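Local coordinates for protein putative sulfatase yidJ (Bacteroides fragilis, PDB 2QZU) that probably hydrolyses sulfate esters as a metal-dependent arylsulfatase of the alkaline phosphatase superfamily, at residues 88-93 / 473-478; 229-234 / 284-289; 236-241 / 279-284; 319-324 / 445-450; 414-419 / 466-471. One frame throughout, in Å; residues are numbered along the deposited sequence.

Contact 1. Residues 88-93 / 473-478; sequences YPIGSK and NDPFAQ
Ile-90 and Asp-474 bring the two backbones nearest, their CA atoms 6.6 Å apart, where the short helix 89-92 faces the turn that follows helix 455-471. No hydrogen bond joins the segments. The CG1 branch of Ile-90 does most of the touching: it lies 3.6 Å from OD2 of Asp-474, and the two side chains cross at about a right angle. With CG1 beside the backbone N (chi1 -56°), CG2 is anti to that N and comes within 4.4 Å of CD of Pro-475. Asp-474 is held on its own side of the contact. Its OD2 accepts from N of Phe-476 at 3.2 Å in an Asx turn, the N lying above the carboxylate plane although the bond is nearly straight at 167°, while OD1 forms a salt bridge with Arg-414. Asn-473, with positive phi, closes a Schellman motif at the helix end. With both carboxylate oxygens engaged by these donors, Ile-90 adds a purely van der Waals contact against an acid that is probably kept charged by the arginine.

Contact 2. Residues 229-234 / 284-289; sequences NPPHTG and TGVDEN
Val-286 lays its CG2 methyl against the backbone and ring of Pro-230, and this one branch makes the whole contact. CG2 approaches O of Pro-230 to 3.4 Å and CB of the same residue to 4.0 Å. It also reaches the next ring, with CD of Pro-231 4.4 Å away. The methyl gets there because CG1 takes the place anti to the backbone N (chi1 162°), leaving CG2 beside that N and anti to the carbonyl carbon. No hydrogen bond crosses between the segments, and O of Pro-230 is buried here without a polar partner in the model. The peptide before Pro-231 is cis, and N of His-232 bonds back to O of Asn-229 at 2.9 Å as the chain leaves strand 222-228. The contact thus joins the end of an inner strand of the mixed sheet to the long helix 267-299, within the alpha/beta core expected of a sulfatase in the alkaline phosphatase clan. Ala-35, on the neighbouring strand 29-35, touches both Val-286 and Pro-231. Farther along the turn, His-232 packs on Asp-36 and Gln-37, and its NE2 makes a weak hydrogen bond to Glu-23 of the second subunit.

Contact 3. Residues 236-241 / 279-284; sequences ELVPDR and YYACIT
Val-238 has the most surface buried here, followed by Cys-282 and Ala-281 of helix 267-299. The closest pair of CA atoms, Val-238 and Cys-282, is 5.9 Å apart, near enough for the valine to meet the helix with all three of its side-chain carbons. CB lies 3.9 Å from SG of Cys-282. CG1 approaches CB of Ala-281 to 4.0 Å, whereas CG2 rests over the helix backbone, 3.9 Å from O of Ala-281. The torsions account for this division: at chi1 54° CG1 sits between the backbone N and the carbonyl carbon, and CG2 is anti to the N. On the helix, chi1 of -76° directs SG of Cys-282 to CB of the valine. With no hydrogen bond between the segments, the contact is apolar packing. Leu-237, just before the valine, centres an inverse gamma turn. Val-238 packs the loop that leads into helix 240-244 against one side of helix 267-299; Tyr-242 of the shorter helix also touches Ala-281, and Asp-240 forms a salt bridge with Lys-373 of the second subunit.

Contact 4. Residues 319-324 / 445-450; sequences GAHENA and HEMNNI
His-321 and Met-447, a selenomethionine in this crystal, meet side chain to side chain. The selenium lies 4.5 Å from the centroid of the His-321 ring, 58° off the ring normal, so this Met-aromatic approach is oblique. Chi1 and chi2 of Met-447 (-54° and -63°) place the selenium beside the imidazole. The carbonyl O atoms of His-445, in the ring plane at its edge, and of Glu-446, oblique to it, also lie beside the ring. Packing and stacking beyond the segments support the ring, since Tyr-330 stacks on it and Glu-332 touches it. The carboxylate of Glu-446 is used elsewhere, OE2 accepting from N of Glu-331 at the start of helix 331-334. Neither segment has regular secondary structure, and the closest CA atoms, those of His-321 and Met-447, are 8.2 Å apart. The contact joins a loop following strand 306-311 of the eight-stranded mixed sheet to the loop between strand 431-439 of the four-stranded antiparallel sheet and helix 455-471, so that the two sheet-bearing parts of the chain meet.

Contact 5. Residues 414-419 / 466-471; sequences RGLRTD and KTWLEK
Arg-414 and Leu-469 cross at a slant, the aliphatic part of the arginine passing over both methyls of the leucine. CD of Arg-414 is 3.8 Å from CD2 of Leu-469, and CG of Arg-414 lies 4.0 Å from the same methyl. The other methyl, CD1, is 4.1 Å from CB of the arginine. A bend at chi2 (-63°) turns the arginine chain after CG, and its NE goes on to a salt bridge with Asp-474, beyond the end of the helix. Strand 412-417 is an inner strand of the four-stranded antiparallel sheet, and helix 455-471 packs against it; the nearest CA pairs, Arg-414 with Leu-469 and Leu-416 with Trp-468, are 8.5 and 9.1 Å apart. At the second of these pairs CD2 of Leu-416 approaches the indole obliquely, 4.4 Å from CG of Trp-468. With CG of the tryptophan anti to the backbone N (chi1 170°), the indole is sent toward Leu-416. Its NE1 bonds to the hydroxyl of Tyr-402 on strand 399-404, and the ring meets that of Tyr-88 edge-to-face.

In the fold
Contacts 2 and 3 form one group, their centres about 6 Å apart: both use helix 267-299, share Thr-284 and touch the second subunit. Contacts 1 and 5 form another, with centres about 12 Å apart, lying across the chain's centre from the first pair and in direct touch with each other. Contact 4 stands by itself, its centre about 21 Å from that of contact 5 and about 25 Å from that of contact 2. Along the sequence contact 1 spans all the others, contact 3 falls within contact 2, and contacts 4 and 5 interleave. Contacts 1 and 4 each join a segment near the four-stranded sheet and helix 455-471 to the part built on the eight-stranded sheet.

Contact 1. Residues 88-93 / 473-478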
# COMPACT_ATOMS: atom_id res chain seq x y z
N TYR A 88 32.24 -7.01 -10.95
CA TYR A 88 31.38 -7.79 -10.09
C TYR A 88 31.20 -6.98 -8.79
O TYR A 88 31.94 -6.02 -8.56
CB TYR A 88 31.98 -9.20 -9.94
CG TYR A 88 31.87 -9.93 -11.28
CD1 TYR A 88 30.62 -10.35 -11.76
CD2 TYR A 88 32.98 -10.11 -12.11
CE1 TYR A 88 30.48 -10.91 -13.03
CE2 TYR A 88 32.85 -10.67 -13.38
CZ TYR A 88 31.59 -11.07 -13.84
OH TYR A 88 31.45 -11.60 -15.10
N PRO A 89 30.21 -7.32 -7.94
CA PRO A 89 29.96 -6.57 -6.70
C PRO A 89 31.09 -6.05 -5.80
O PRO A 89 31.06 -4.89 -5.40
CB PRO A 89 28.95 -7.44 -5.95
CG PRO A 89 29.21 -8.81 -6.47
CD PRO A 89 29.47 -8.59 -7.93
N ILE A 90 32.07 -6.88 -5.48
CA ILE A 90 33.15 -6.41 -4.62
C ILE A 90 33.87 -5.22 -5.25
O ILE A 90 34.13 -4.21 -4.58
CB ILE A 90 34.17 -7.53 -4.33
CG1 ILE A 90 33.45 -8.74 -3.74
CG2 ILE A 90 35.24 -7.03 -3.37
CD1 ILE A 90 32.63 -8.42 -2.49
N GLY A 91 34.15 -5.33 -6.54
CA GLY A 91 34.83 -4.26 -7.26
C GLY A 91 33.97 -3.03 -7.52
O GLY A 91 34.46 -1.90 -7.47
N SER A 92 32.69 -3.24 -7.81
CA SER A 92 31.78 -2.13 -8.09
C SER A 92 31.47 -1.37 -6.80
O SER A 92 31.06 -0.21 -6.85
CB SER A 92 30.47 -2.65 -8.68
OG SER A 92 29.64 -3.18 -7.65
N LYS A 93 31.66 -2.04 -5.67
CA LYS A 93 31.41 -1.49 -4.35
C LYS A 93 29.93 -1.44 -3.96
O LYS A 93 29.59 -1.15 -2.82
CB LYS A 93 32.03 -0.09 -4.22
CG LYS A 93 33.55 -0.11 -4.23
CD LYS A 93 34.13 1.28 -4.15
CE LYS A 93 35.65 1.24 -4.18
NZ LYS A 93 36.14 0.58 -5.42
N ASN A 473 39.28 -11.41 -7.96
CA ASN A 473 39.81 -10.76 -6.76
C ASN A 473 38.73 -10.61 -5.68
O ASN A 473 38.53 -9.52 -5.14
CB ASN A 473 40.38 -9.39 -7.14
CG ASN A 473 41.23 -8.76 -6.03
OD1 ASN A 473 41.67 -7.62 -6.15
ND2 ASN A 473 41.47 -9.52 -4.97
N ASP A 474 38.06 -11.71 -5.39
CA ASP A 474 36.99 -11.75 -4.39
C ASP A 474 37.50 -12.54 -3.19
O ASP A 474 37.77 -13.74 -3.30
CB ASP A 474 35.76 -12.43 -5.01
CG ASP A 474 34.51 -12.29 -4.16
OD1 ASP A 474 33.41 -12.45 -4.73
OD2 ASP A 474 34.62 -12.04 -2.95
N PRO A 475 37.65 -11.88 -2.03
CA PRO A 475 38.14 -12.54 -0.81
C PRO A 475 37.40 -13.83 -0.41
O PRO A 475 37.95 -14.66 0.31
CB PRO A 475 38.00 -11.45 0.25
CG PRO A 475 38.27 -10.20 -0.53
CD PRO A 475 37.47 -10.44 -1.80
N PHE A 476 36.17 -13.99 -0.88
CA PHE A 476 35.36 -15.17 -0.57
C PHE A 476 36.05 -16.45 -1.06
O PHE A 476 35.81 -17.54 -0.55
CB PHE A 476 33.97 -15.00 -1.23
CG PHE A 476 32.90 -15.90 -0.67
CD1 PHE A 476 32.87 -17.26 -0.98
CD2 PHE A 476 31.88 -15.37 0.12
CE1 PHE A 476 31.84 -18.07 -0.52
CE2 PHE A 476 30.84 -16.18 0.58
CZ PHE A 476 30.82 -17.53 0.26
N ALA A 477 36.93 -16.30 -2.05
CA ALA A 477 37.66 -17.44 -2.60
C ALA A 477 38.42 -18.21 -1.52
O ALA A 477 38.54 -19.43 -1.59
CB ALA A 477 38.64 -16.96 -3.67
N GLN A 478 38.93 -17.49 -0.53
CA GLN A 478 39.70 -18.11 0.55
C GLN A 478 38.90 -19.03 1.47
O GLN A 478 39.48 -19.81 2.22
CB GLN A 478 40.37 -17.02 1.39
CG GLN A 478 41.48 -16.28 0.65
CD GLN A 478 42.71 -17.14 0.45
OE1 GLN A 478 43.37 -17.52 1.42
NE2 GLN A 478 43.01 -17.47 -0.80

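Contact 2. Residues 229-234 / 284-289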
# COMPACT_ATOMS: atom_id res chain seq x y z
N ASN A 229 10.24 1.96 -13.85
CA ASN A 229 10.05 1.30 -12.56
C ASN A 229 9.14 0.08 -12.64
O ASN A 229 9.53 -1.02 -12.24
CB ASN A 229 9.54 2.31 -11.53
CG ASN A 229 9.97 1.95 -10.12
OD1 ASN A 229 9.90 0.79 -9.71
ND2 ASN A 229 10.42 2.95 -9.36
N PRO A 230 7.89 0.24 -13.14
CA PRO A 230 7.04 -0.96 -13.22
C PRO A 230 7.78 -1.95 -14.13
O PRO A 230 8.54 -1.54 -15.00
CB PRO A 230 5.77 -0.43 -13.88
CG PRO A 230 5.74 1.02 -13.49
CD PRO A 230 7.18 1.44 -13.62
N PRO A 231 7.54 -3.27 -13.96
CA PRO A 231 6.63 -3.95 -13.04
C PRO A 231 7.08 -4.12 -11.59
O PRO A 231 6.64 -5.05 -10.92
CB PRO A 231 6.39 -5.28 -13.74
CG PRO A 231 7.72 -5.57 -14.32
CD PRO A 231 8.15 -4.24 -14.89
N HIS A 232 7.96 -3.25 -11.12
CA HIS A 232 8.41 -3.31 -9.73
C HIS A 232 7.20 -2.96 -8.87
O HIS A 232 6.26 -2.31 -9.35
CB HIS A 232 9.55 -2.31 -9.50
CG HIS A 232 10.05 -2.26 -8.09
ND1 HIS A 232 9.51 -1.43 -7.14
CD2 HIS A 232 11.06 -2.92 -7.48
CE1 HIS A 232 10.17 -1.57 -6.00
NE2 HIS A 232 11.12 -2.47 -6.18
N THR A 233 7.21 -3.36 -7.60
CA THR A 233 6.07 -3.14 -6.72
C THR A 233 5.38 -1.82 -6.75
O THR A 233 5.95 -0.76 -7.02
CB THR A 233 6.36 -3.46 -5.26
OG1 THR A 233 7.64 -2.92 -4.90
CG2 THR A 233 6.30 -4.97 -5.03
N GLY A 234 4.12 -1.95 -6.36
CA GLY A 234 3.17 -0.89 -6.40
C GLY A 234 2.56 -1.54 -7.62
O GLY A 234 2.30 -0.88 -8.62
N THR A 284 2.25 -5.18 -19.58
CA THR A 284 1.60 -4.78 -20.81
C THR A 284 1.66 -3.26 -20.97
O THR A 284 1.84 -2.75 -22.08
CB THR A 284 0.14 -5.28 -20.84
OG1 THR A 284 0.15 -6.71 -20.90
CG2 THR A 284 -0.60 -4.74 -22.06
N GLY A 285 1.54 -2.54 -19.86
CA GLY A 285 1.62 -1.09 -19.90
C GLY A 285 3.02 -0.66 -20.28
O GLY A 285 3.22 0.26 -21.08
N VAL A 286 4.02 -1.31 -19.69
CA VAL A 286 5.40 -1.00 -20.00
C VAL A 286 5.62 -1.27 -21.49
O VAL A 286 6.23 -0.46 -22.20
CB VAL A 286 6.37 -1.86 -19.15
CG1 VAL A 286 7.77 -1.87 -19.78
CG2 VAL A 286 6.46 -1.29 -17.74
N ASP A 287 5.10 -2.40 -21.96
CA ASP A 287 5.23 -2.80 -23.36
C ASP A 287 4.72 -1.72 -24.31
O ASP A 287 5.38 -1.38 -25.29
CB ASP A 287 4.44 -4.09 -23.59
CG ASP A 287 4.57 -4.61 -25.02
OD1 ASP A 287 5.62 -5.20 -25.35
OD2 ASP A 287 3.61 -4.42 -25.80
N GLU A 288 3.54 -1.17 -24.01
CA GLU A 288 2.96 -0.14 -24.86
C GLU A 288 3.85 1.10 -24.95
O GLU A 288 4.00 1.70 -26.01
CB GLU A 288 1.57 0.25 -24.36
CG GLU A 288 0.91 1.35 -25.17
CD GLU A 288 -0.58 1.46 -24.92
OE1 GLU A 288 -1.32 0.54 -25.32
OE2 GLU A 288 -1.01 2.46 -24.31
N ASN A 289 4.46 1.47 -23.83
CA ASN A 289 5.32 2.64 -23.83
C ASN A 289 6.66 2.36 -24.52
O ASN A 289 7.26 3.27 -25.09
CB ASN A 289 5.49 3.16 -22.40
CG ASN A 289 4.25 3.90 -21.94
OD1 ASN A 289 3.92 4.96 -22.47
ND2 ASN A 289 3.54 3.33 -20.97

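Contact 3. Residues 236-241 / 279-284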
# COMPACT_ATOMS: atom_id res chain seq x y z
N GLU A 236 -0.30 -2.66 -8.11
CA GLU A 236 -1.64 -2.15 -8.39
C GLU A 236 -1.63 -0.75 -8.96
O GLU A 236 -2.65 -0.26 -9.46
CB GLU A 236 -2.49 -2.16 -7.11
CG GLU A 236 -2.30 -0.94 -6.21
CD GLU A 236 -1.09 -1.01 -5.30
OE1 GLU A 236 -0.20 -1.86 -5.55
OE2 GLU A 236 -1.02 -0.22 -4.34
N LEU A 237 -0.48 -0.09 -8.89
CA LEU A 237 -0.35 1.28 -9.38
C LEU A 237 -0.06 1.31 -10.88
O LEU A 237 1.04 1.67 -11.32
CB LEU A 237 0.74 1.99 -8.58
CG LEU A 237 0.54 1.97 -7.06
CD1 LEU A 237 1.75 2.58 -6.39
CD2 LEU A 237 -0.73 2.73 -6.68
N VAL A 238 -1.07 0.93 -11.65
CA VAL A 238 -1.01 0.87 -13.10
C VAL A 238 -2.39 1.29 -13.62
O VAL A 238 -3.41 0.99 -12.99
CB VAL A 238 -0.66 -0.56 -13.58
CG1 VAL A 238 -1.63 -1.58 -12.97
CG2 VAL A 238 -0.68 -0.64 -15.10
N PRO A 239 -2.44 2.02 -14.74
CA PRO A 239 -3.74 2.45 -15.28
C PRO A 239 -4.74 1.32 -15.46
O PRO A 239 -4.39 0.20 -15.85
CB PRO A 239 -3.36 3.12 -16.59
CG PRO A 239 -2.03 3.75 -16.25
CD PRO A 239 -1.34 2.62 -15.51
N ASP A 240 -6.00 1.64 -15.20
CA ASP A 240 -7.10 0.68 -15.30
C ASP A 240 -7.22 -0.04 -16.63
O ASP A 240 -7.60 -1.21 -16.67
CB ASP A 240 -8.42 1.37 -14.98
CG ASP A 240 -8.46 1.92 -13.57
OD1 ASP A 240 -8.05 1.19 -12.64
OD2 ASP A 240 -8.90 3.08 -13.39
N ARG A 241 -6.91 0.65 -17.73
CA ARG A 241 -7.02 0.01 -19.04
C ARG A 241 -6.12 -1.21 -19.18
O ARG A 241 -6.46 -2.15 -19.89
CB ARG A 241 -6.75 1.02 -20.16
CG ARG A 241 -5.41 1.73 -20.12
CD ARG A 241 -5.32 2.72 -21.28
NE ARG A 241 -4.01 3.38 -21.39
CZ ARG A 241 -3.58 4.34 -20.59
NH1 ARG A 241 -4.33 4.77 -19.59
NH2 ARG A 241 -2.38 4.87 -20.78
N TYR A 279 0.66 -7.68 -12.06
CA TYR A 279 2.04 -7.76 -12.54
C TYR A 279 1.99 -7.77 -14.07
O TYR A 279 2.73 -7.04 -14.73
CB TYR A 279 2.72 -9.04 -12.03
CG TYR A 279 4.19 -9.16 -12.40
CD1 TYR A 279 5.13 -8.26 -11.90
CD2 TYR A 279 4.63 -10.17 -13.25
CE1 TYR A 279 6.49 -8.37 -12.22
CE2 TYR A 279 5.98 -10.29 -13.59
CZ TYR A 279 6.90 -9.39 -13.07
OH TYR A 279 8.23 -9.52 -13.40
N TYR A 280 1.11 -8.59 -14.63
CA TYR A 280 0.98 -8.65 -16.08
C TYR A 280 0.47 -7.31 -16.63
O TYR A 280 0.89 -6.89 -17.71
CB TYR A 280 0.04 -9.78 -16.52
CG TYR A 280 0.60 -11.19 -16.38
CD1 TYR A 280 1.97 -11.42 -16.25
CD2 TYR A 280 -0.26 -12.30 -16.41
CE1 TYR A 280 2.47 -12.72 -16.17
CE2 TYR A 280 0.23 -13.59 -16.32
CZ TYR A 280 1.60 -13.80 -16.20
OH TYR A 280 2.08 -15.08 -16.13
N ALA A 281 -0.43 -6.66 -15.90
CA ALA A 281 -0.97 -5.37 -16.33
C ALA A 281 0.17 -4.36 -16.47
O ALA A 281 0.24 -3.62 -17.45
CB ALA A 281 -2.02 -4.85 -15.32
N CYS A 282 1.06 -4.35 -15.48
CA CYS A 282 2.21 -3.45 -15.50
C CYS A 282 3.08 -3.73 -16.71
O CYS A 282 3.52 -2.80 -17.39
CB CYS A 282 3.05 -3.61 -14.23
SG CYS A 282 2.35 -2.83 -12.74
N ILE A 283 3.34 -5.01 -16.96
CA ILE A 283 4.17 -5.40 -18.09
C ILE A 283 3.55 -4.96 -19.41
O ILE A 283 4.25 -4.42 -20.27
CB ILE A 283 4.40 -6.92 -18.09
CG1 ILE A 283 5.38 -7.27 -16.97
CG2 ILE A 283 4.92 -7.37 -19.45
CD1 ILE A 283 5.69 -8.75 -16.83
N THR A 284 2.25 -5.18 -19.58
CA THR A 284 1.60 -4.78 -20.81
C THR A 284 1.66 -3.26 -20.97
O THR A 284 1.84 -2.75 -22.08
CB THR A 284 0.14 -5.28 -20.84
OG1 THR A 284 0.15 -6.71 -20.90
CG2 THR A 284 -0.60 -4.74 -22.06

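Contact 4. Residues 319-324 / 445-450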
# COMPACT_ATOMS: atom_id res chain seq x y z
N GLY A 319 6.22 -15.17 -4.27
CA GLY A 319 5.58 -16.30 -3.62
C GLY A 319 6.21 -17.64 -3.98
O GLY A 319 6.17 -18.58 -3.20
N ALA A 320 6.77 -17.73 -5.18
CA ALA A 320 7.40 -18.96 -5.62
C ALA A 320 8.56 -19.27 -4.67
O ALA A 320 9.29 -18.37 -4.25
CB ALA A 320 7.91 -18.83 -7.05
N HIS A 321 8.71 -20.55 -4.34
CA HIS A 321 9.75 -21.01 -3.43
C HIS A 321 9.63 -20.37 -2.05
O HIS A 321 10.61 -20.26 -1.31
CB HIS A 321 11.14 -20.75 -4.03
CG HIS A 321 11.47 -21.65 -5.18
ND1 HIS A 321 11.65 -23.01 -5.04
CD2 HIS A 321 11.60 -21.40 -6.51
CE1 HIS A 321 11.88 -23.55 -6.22
NE2 HIS A 321 11.86 -22.59 -7.13
N GLU A 322 8.41 -19.96 -1.70
CA GLU A 322 8.13 -19.33 -0.42
C GLU A 322 8.86 -18.00 -0.24
O GLU A 322 9.04 -17.53 0.89
CB GLU A 322 8.49 -20.27 0.74
CG GLU A 322 7.80 -21.63 0.72
CD GLU A 322 6.30 -21.55 0.88
OE1 GLU A 322 5.79 -20.49 1.32
OE2 GLU A 322 5.62 -22.55 0.59
N ASN A 323 9.29 -17.40 -1.35
CA ASN A 323 9.99 -16.12 -1.33
C ASN A 323 9.12 -15.03 -1.96
O ASN A 323 8.61 -15.21 -3.07
CB ASN A 323 11.31 -16.20 -2.11
CG ASN A 323 12.41 -16.89 -1.33
OD1 ASN A 323 12.34 -18.10 -1.08
ND2 ASN A 323 13.42 -16.13 -0.95
N ALA A 324 8.96 -13.92 -1.26
CA ALA A 324 8.16 -12.84 -1.78
C ALA A 324 8.92 -11.95 -2.76
O ALA A 324 8.36 -11.49 -3.76
CB ALA A 324 7.69 -11.93 -0.60
N HIS A 445 12.07 -26.65 -11.88
CA HIS A 445 11.52 -25.72 -10.90
C HIS A 445 12.33 -25.70 -9.61
O HIS A 445 11.89 -25.17 -8.59
CB HIS A 445 10.06 -26.07 -10.63
CG HIS A 445 9.22 -26.05 -11.86
ND1 HIS A 445 9.00 -24.91 -12.60
CD2 HIS A 445 8.59 -27.06 -12.53
CE1 HIS A 445 8.29 -25.21 -13.67
NE2 HIS A 445 8.03 -26.50 -13.65
N GLU A 446 13.52 -26.29 -9.68
CA GLU A 446 14.46 -26.33 -8.56
C GLU A 446 13.84 -26.64 -7.20
O GLU A 446 13.84 -25.81 -6.29
CB GLU A 446 15.22 -25.01 -8.52
CG GLU A 446 15.92 -24.71 -9.84
CD GLU A 446 16.56 -23.33 -9.89
OE1 GLU A 446 17.75 -23.25 -10.26
OE2 GLU A 446 15.87 -22.35 -9.56
N MSE A 447 13.35 -27.87 -7.06
CA MSE A 447 12.71 -28.32 -5.83
C MSE A 447 13.59 -29.30 -5.05
O MSE A 447 13.35 -29.54 -3.87
CB MSE A 447 11.39 -29.02 -6.15
CG MSE A 447 10.42 -28.20 -6.98
SE MSE A 447 9.84 -26.60 -6.07
CE MSE A 447 8.72 -27.41 -4.72
N ASN A 448 14.59 -29.87 -5.71
CA ASN A 448 15.46 -30.86 -5.08
C ASN A 448 16.92 -30.45 -4.98
O ASN A 448 17.62 -30.42 -5.99
CB ASN A 448 15.39 -32.18 -5.85
CG ASN A 448 15.94 -33.36 -5.07
OD1 ASN A 448 16.10 -34.45 -5.61
ND2 ASN A 448 16.22 -33.15 -3.79
N ASN A 449 17.38 -30.13 -3.78
CA ASN A 449 18.78 -29.77 -3.59
C ASN A 449 19.48 -31.12 -3.57
O ASN A 449 19.33 -31.89 -2.62
CB ASN A 449 19.00 -29.05 -2.26
CG ASN A 449 20.46 -28.75 -2.01
OD1 ASN A 449 21.32 -29.03 -2.85
ND2 ASN A 449 20.76 -28.17 -0.85
N ILE A 450 20.23 -31.42 -4.62
CA ILE A 450 20.91 -32.71 -4.72
C ILE A 450 22.40 -32.67 -4.38
O ILE A 450 23.14 -33.61 -4.70
CB ILE A 450 20.73 -33.31 -6.12
CG1 ILE A 450 21.35 -32.38 -7.17
CG2 ILE A 450 19.24 -33.50 -6.41
CD1 ILE A 450 21.37 -32.95 -8.58

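Contact 5. Residues 414-419 / 466-471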
# COMPACT_ATOMS: atom_id res chain seq x y z
N ARG A 414 27.93 -17.40 -2.90
CA ARG A 414 28.69 -17.30 -4.14
C ARG A 414 28.27 -18.55 -4.90
O ARG A 414 28.12 -19.62 -4.30
CB ARG A 414 30.21 -17.30 -3.92
CG ARG A 414 30.72 -16.04 -3.25
CD ARG A 414 30.50 -14.78 -4.08
NE ARG A 414 31.20 -13.65 -3.47
CZ ARG A 414 30.83 -13.06 -2.34
NH1 ARG A 414 29.74 -13.47 -1.69
NH2 ARG A 414 31.57 -12.08 -1.83
N GLY A 415 28.03 -18.42 -6.19
CA GLY A 415 27.61 -19.59 -6.94
C GLY A 415 27.91 -19.50 -8.42
O GLY A 415 28.52 -18.54 -8.90
N LEU A 416 27.46 -20.52 -9.14
CA LEU A 416 27.65 -20.60 -10.58
C LEU A 416 26.38 -21.15 -11.22
O LEU A 416 25.68 -21.97 -10.63
CB LEU A 416 28.82 -21.53 -10.91
CG LEU A 416 30.23 -21.17 -10.43
CD1 LEU A 416 31.16 -22.35 -10.68
CD2 LEU A 416 30.72 -19.93 -11.14
N ARG A 417 26.09 -20.69 -12.43
CA ARG A 417 24.93 -21.16 -13.17
C ARG A 417 25.42 -21.66 -14.52
O ARG A 417 25.92 -20.87 -15.33
CB ARG A 417 23.90 -20.04 -13.38
CG ARG A 417 22.62 -20.49 -14.12
CD ARG A 417 21.63 -19.33 -14.29
NE ARG A 417 20.38 -19.72 -14.95
CZ ARG A 417 20.27 -20.02 -16.24
NH1 ARG A 417 21.33 -19.98 -17.03
NH2 ARG A 417 19.08 -20.36 -16.74
N THR A 418 25.33 -22.96 -14.76
CA THR A 418 25.75 -23.51 -16.04
C THR A 418 24.46 -23.72 -16.83
O THR A 418 23.37 -23.49 -16.30
CB THR A 418 26.46 -24.87 -15.90
OG1 THR A 418 25.49 -25.90 -15.70
CG2 THR A 418 27.43 -24.85 -14.73
N ASP A 419 24.58 -24.15 -18.08
CA ASP A 419 23.39 -24.37 -18.90
C ASP A 419 22.48 -25.46 -18.34
O ASP A 419 21.37 -25.65 -18.83
CB ASP A 419 23.77 -24.70 -20.35
CG ASP A 419 24.76 -25.84 -20.45
OD1 ASP A 419 24.70 -26.77 -19.61
OD2 ASP A 419 25.59 -25.82 -21.38
N LYS A 466 35.98 -21.56 -6.87
CA LYS A 466 37.17 -20.99 -6.26
C LYS A 466 38.02 -20.28 -7.31
O LYS A 466 38.50 -19.16 -7.08
CB LYS A 466 37.99 -22.09 -5.57
CG LYS A 466 39.12 -21.56 -4.70
CD LYS A 466 39.84 -22.71 -4.00
CE LYS A 466 41.04 -22.22 -3.21
NZ LYS A 466 40.67 -21.36 -2.05
N THR A 467 38.20 -20.92 -8.46
CA THR A 467 38.99 -20.33 -9.54
C THR A 467 38.35 -19.02 -10.00
O THR A 467 39.05 -18.04 -10.27
CB THR A 467 39.09 -21.30 -10.74
OG1 THR A 467 39.74 -22.51 -10.32
CG2 THR A 467 39.90 -20.67 -11.87
N TRP A 468 37.02 -19.01 -10.09
CA TRP A 468 36.28 -17.83 -10.50
C TRP A 468 36.46 -16.69 -9.50
O TRP A 468 36.72 -15.55 -9.87
CB TRP A 468 34.78 -18.14 -10.64
CG TRP A 468 33.94 -16.91 -10.81
CD1 TRP A 468 33.24 -16.24 -9.85
CD2 TRP A 468 33.79 -16.15 -12.01
NE1 TRP A 468 32.67 -15.11 -10.37
CE2 TRP A 468 32.98 -15.02 -11.70
CE3 TRP A 468 34.25 -16.30 -13.33
CZ2 TRP A 468 32.64 -14.06 -12.65
CZ3 TRP A 468 33.90 -15.34 -14.27
CH2 TRP A 468 33.10 -14.23 -13.93
N LEU A 469 36.34 -17.01 -8.21
CA LEU A 469 36.48 -15.99 -7.19
C LEU A 469 37.91 -15.44 -7.14
O LEU A 469 38.11 -14.25 -6.89
CB LEU A 469 36.05 -16.56 -5.83
CG LEU A 469 34.57 -16.98 -5.81
CD1 LEU A 469 34.25 -17.73 -4.52
CD2 LEU A 469 33.67 -15.75 -5.94
N GLU A 470 38.91 -16.29 -7.40
CA GLU A 470 40.30 -15.83 -7.39
C GLU A 470 40.54 -14.90 -8.59
O GLU A 470 41.20 -13.87 -8.47
CB GLU A 470 41.25 -17.03 -7.45
CG GLU A 470 41.18 -17.92 -6.20
CD GLU A 470 42.08 -19.14 -6.27
OE1 GLU A 470 41.97 -19.91 -7.25
OE2 GLU A 470 42.90 -19.33 -5.35
N LYS A 471 39.98 -15.27 -9.74
CA LYS A 471 40.12 -14.49 -10.97
C LYS A 471 39.53 -13.09 -10.82
O LYS A 471 40.06 -12.13 -11.37
CB LYS A 471 39.42 -15.22 -12.11
CG LYS A 471 39.54 -14.56 -13.48
CD LYS A 471 38.90 -15.45 -14.54
CE LYS A 471 39.05 -14.86 -15.94
NZ LYS A 471 38.28 -13.60 -16.12